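Side-chain contact in enoyl-acyl carrier protein reductase (Uncultured bacterium, PDB 6KIA), which probably reduces enoyl-acyl carrier protein substrates with NADH, the final step of each elongation round in bacterial fatty acid synthesis: residues S13-K18 with Q233-A238. Residues are numbered along the deposited sequence; the frame is centred on the assembly and turned at random.
Sequences SNIFRK and QVRYSA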
ATOM      1  N   SER A  13      -6.841  -0.901  23.266  1.00 20.43           N
ATOM      2  CA  SER A  13      -8.299  -0.975  23.382  1.00 21.00           C
ATOM      3  C   SER A  13      -8.912  -1.704  22.176  1.00 22.01           C
ATOM      4  O   SER A  13      -8.289  -1.830  21.107  1.00 22.23           O
ATOM      5  CB  SER A  13      -8.905   0.425  23.583  1.00 24.97           C
ATOM      6  OG  SER A  13      -9.104   1.113  22.366  1.00 33.95           O
ATOM      7  N   ASN A  14     -10.091  -2.284  22.388  1.00 23.06           N
ATOM      8  CA  ASN A  14     -10.824  -2.955  21.327  1.00 19.64           C
ATOM      9  C   ASN A  14     -12.325  -2.884  21.574  1.00 20.84           C
ATOM     10  O   ASN A  14     -12.807  -3.218  22.656  1.00 26.40           O
ATOM     11  CB  ASN A  14     -10.431  -4.431  21.178  1.00 20.11           C
ATOM     12  CG  ASN A  14     -11.413  -5.203  20.289  1.00 20.86           C
ATOM     13  OD1 ASN A  14     -11.546  -4.902  19.098  1.00 23.13           O
ATOM     14  ND2 ASN A  14     -12.064  -6.221  20.841  1.00 23.29           N
ATOM     15  N   ILE A  15     -13.062  -2.475  20.555  1.00 18.07           N
ATOM     16  CA  ILE A  15     -14.524  -2.438  20.640  1.00 21.14           C
ATOM     17  C   ILE A  15     -15.207  -3.503  19.784  1.00 23.78           C
ATOM     18  O   ILE A  15     -16.435  -3.648  19.831  1.00 26.37           O
ATOM     19  CB  ILE A  15     -15.065  -1.067  20.209  1.00 23.67           C
ATOM     20  CG1 ILE A  15     -14.764  -0.813  18.724  1.00 22.49           C
ATOM     21  CG2 ILE A  15     -14.460   0.035  21.068  1.00 25.63           C
ATOM     22  CD1 ILE A  15     -15.417   0.441  18.183  1.00 24.44           C
ATOM     23  N   PHE A  16     -14.436  -4.234  18.985  1.00 18.72           N
ATOM     24  CA  PHE A  16     -15.028  -5.149  18.019  1.00 18.76           C
ATOM     25  C   PHE A  16     -15.251  -6.545  18.605  1.00 27.07           C
ATOM     26  O   PHE A  16     -14.425  -7.075  19.368  1.00 26.51           O
ATOM     27  CB  PHE A  16     -14.170  -5.212  16.741  1.00 23.39           C
ATOM     28  CG  PHE A  16     -14.011  -3.867  16.068  1.00 22.58           C
ATOM     29  CD1 PHE A  16     -15.049  -3.334  15.316  1.00 20.62           C
ATOM     30  CD2 PHE A  16     -12.828  -3.135  16.198  1.00 23.89           C
ATOM     31  CE1 PHE A  16     -14.927  -2.086  14.713  1.00 21.44           C
ATOM     32  CE2 PHE A  16     -12.705  -1.868  15.589  1.00 23.30           C
ATOM     33  CZ  PHE A  16     -13.773  -1.362  14.841  1.00 23.74           C
ATOM     34  N   ARG A  17     -16.396  -7.119  18.257  1.00 27.18           N
ATOM     35  CA  ARG A  17     -16.857  -8.370  18.846  1.00 34.77           C
ATOM     36  C   ARG A  17     -17.571  -9.194  17.783  1.00 27.04           C
ATOM     37  O   ARG A  17     -17.808  -8.702  16.684  1.00 25.32           O
ATOM     38  CB  ARG A  17     -17.802  -8.079  20.022  1.00 48.24           C
ATOM     39  CG  ARG A  17     -17.424  -8.774  21.313  1.00 62.28           C
ATOM     40  CD  ARG A  17     -17.842  -7.962  22.532  1.00 66.71           C
ATOM     41  NE  ARG A  17     -16.682  -7.505  23.301  1.00 65.78           N
ATOM     42  CZ  ARG A  17     -16.313  -6.232  23.407  1.00 62.26           C
ATOM     43  NH1 ARG A  17     -17.026  -5.281  22.812  1.00 76.07           N
ATOM     44  NH2 ARG A  17     -15.242  -5.902  24.115  1.00 42.72           N
ATOM     45  N   LYS A  18     -17.925 -10.435  18.114  1.00 24.83           N
ATOM     46  CA  LYS A  18     -18.857 -11.221  17.299  1.00 24.98           C
ATOM     47  C   LYS A  18     -20.084 -10.412  16.868  1.00 29.60           C
ATOM     48  O   LYS A  18     -20.723  -9.764  17.698  1.00 28.74           O
ATOM     49  CB  LYS A  18     -19.323 -12.449  18.089  1.00 38.10           C
ATOM     50  CG  LYS A  18     -19.932 -13.565  17.253  1.00 47.32           C
ATOM     51  CD  LYS A  18     -20.635 -14.574  18.154  1.00 53.60           C
ATOM     52  CE  LYS A  18     -21.607 -13.880  19.103  1.00 55.31           C
ATOM     53  NZ  LYS A  18     -22.189 -14.821  20.103  1.00 58.02           N
ATOM     54  N   GLN A 233     -20.518   1.820  16.191  1.00 24.70           N
ATOM     55  CA  GLN A 233     -19.321   2.602  15.828  1.00 20.59           C
ATOM     56  C   GLN A 233     -18.877   2.246  14.420  1.00 22.64           C
ATOM     57  O   GLN A 233     -18.946   1.087  14.013  1.00 25.70           O
ATOM     58  CB  GLN A 233     -18.173   2.331  16.803  1.00 23.84           C
ATOM     59  CG  GLN A 233     -18.465   2.745  18.237  1.00 23.84           C
ATOM     60  CD  GLN A 233     -18.425   4.244  18.424  1.00 32.49           C
ATOM     61  OE1 GLN A 233     -17.564   4.929  17.867  1.00 31.03           O
ATOM     62  NE2 GLN A 233     -19.339   4.764  19.239  1.00 32.31           N
ATOM     63  N   VAL A 234     -18.421   3.242  13.674  1.00 20.31           N
ATOM     64  CA  VAL A 234     -17.915   3.008  12.325  1.00 19.88           C
ATOM     65  C   VAL A 234     -16.504   3.561  12.176  1.00 21.74           C
ATOM     66  O   VAL A 234     -16.210   4.684  12.606  1.00 21.73           O
ATOM     67  CB  VAL A 234     -18.842   3.644  11.271  1.00 24.23           C
ATOM     68  CG1 VAL A 234     -18.258   3.497   9.847  1.00 22.83           C
ATOM     69  CG2 VAL A 234     -20.218   3.023  11.359  1.00 21.10           C
ATOM     70  N   ARG A 235     -15.634   2.763  11.561  1.00 19.64           N
ATOM     71  CA  ARG A 235     -14.252   3.143  11.340  1.00 18.74           C
ATOM     72  C   ARG A 235     -13.860   2.897   9.877  1.00 18.30           C
ATOM     73  O   ARG A 235     -14.336   1.948   9.239  1.00 17.54           O
ATOM     74  CB  ARG A 235     -13.336   2.336  12.255  1.00 18.98           C
ATOM     75  CG  ARG A 235     -13.626   2.460  13.737  1.00 18.81           C
ATOM     76  CD  ARG A 235     -13.376   3.870  14.239  1.00 20.37           C
ATOM     77  NE  ARG A 235     -13.533   3.933  15.691  1.00 25.68           N
ATOM     78  CZ  ARG A 235     -14.653   4.317  16.293  1.00 22.02           C
ATOM     79  NH1 ARG A 235     -15.685   4.697  15.566  1.00 23.18           N
ATOM     80  NH2 ARG A 235     -14.727   4.335  17.618  1.00 25.14           N
ATOM     81  N   TYR A 236     -12.990   3.758   9.359  1.00 18.02           N
ATOM     82  CA  TYR A 236     -12.362   3.567   8.041  1.00 17.43           C
ATOM     83  C   TYR A 236     -10.859   3.572   8.226  1.00 20.11           C
ATOM     84  O   TYR A 236     -10.340   4.401   8.974  1.00 20.68           O
ATOM     85  CB  TYR A 236     -12.745   4.670   7.058  1.00 17.63           C
ATOM     86  CG  TYR A 236     -14.237   4.776   6.858  1.00 17.86           C
ATOM     87  CD1 TYR A 236     -15.016   5.502   7.753  1.00 22.52           C
ATOM     88  CD2 TYR A 236     -14.872   4.124   5.804  1.00 18.06           C
ATOM     89  CE1 TYR A 236     -16.390   5.584   7.597  1.00 23.36           C
ATOM     90  CE2 TYR A 236     -16.251   4.216   5.644  1.00 19.37           C
ATOM     91  CZ  TYR A 236     -16.988   4.941   6.545  1.00 20.22           C
ATOM     92  OH  TYR A 236     -18.354   5.041   6.389  1.00 23.77           O
ATOM     93  N   SER A 237     -10.171   2.633   7.586  1.00 18.46           N
ATOM     94  CA  SER A 237      -8.708   2.647   7.608  1.00 17.00           C
ATOM     95  C   SER A 237      -8.228   2.608   6.164  1.00 17.85           C
ATOM     96  O   SER A 237      -8.954   2.140   5.275  1.00 17.30           O
ATOM     97  CB  SER A 237      -8.156   1.458   8.396  1.00 16.83           C
ATOM     98  OG  SER A 237      -8.439   0.237   7.717  1.00 16.93           O
ATOM     99  N   ALA A 238      -7.020   3.113   5.924  1.00 17.03           N
ATOM    100  CA  ALA A 238      -6.380   2.988   4.625  1.00 17.13           C
ATOM    101  C   ALA A 238      -4.900   2.769   4.869  1.00 16.96           C
ATOM    102  O   ALA A 238      -4.360   3.200   5.888  1.00 16.79           O
ATOM    103  CB  ALA A 238      -6.600   4.234   3.747  1.00 20.78           C
TER
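Ile15 reaches across to Gln233 and Arg235 with the end of its longer branch. Its CD1 lies 3.6 Å from Gln233 CB, and the two side chains cross at about a right angle. The same methyl sits over one face of the Arg235 guanidinium, 4.0 Å from NH2. Phe16 meets Arg235 at the ring edge, where Phe16 CZ lies 4.0 Å from Arg235 CG. Within the loop, Ile15 CG1 stands over the centre of one face of the Phe16 ring, 3.8 Å above its plane.

No hydrogen bond joins the two segments, but each is braced internally. Arg235 NH1 and NH2 both grip Gln233 OE1 end-on, at 3.0 and 2.9 Å, close to the guanidinium plane. NH1 also donates to Val234 O. The bend of Gln233 at chi2 (-74°) turns its amide back toward Arg235. Asn14 OD1 accepts from Phe16 N in an Asx turn.

Phe16 and Arg235 form the buried side, where Phe156 and Phe411 also meet the ring. Ile15 and Gln233 form the more solvent-exposed side, yet pack closer. The contact joins the loop before strand 21-25 to the start of strand 234-240 in the Rossmann-type sheet. Beyond helix 394-413, Ser415 accepts hydrogen bonds from Ile15 N on OG and Arg235 NH2 on its backbone O.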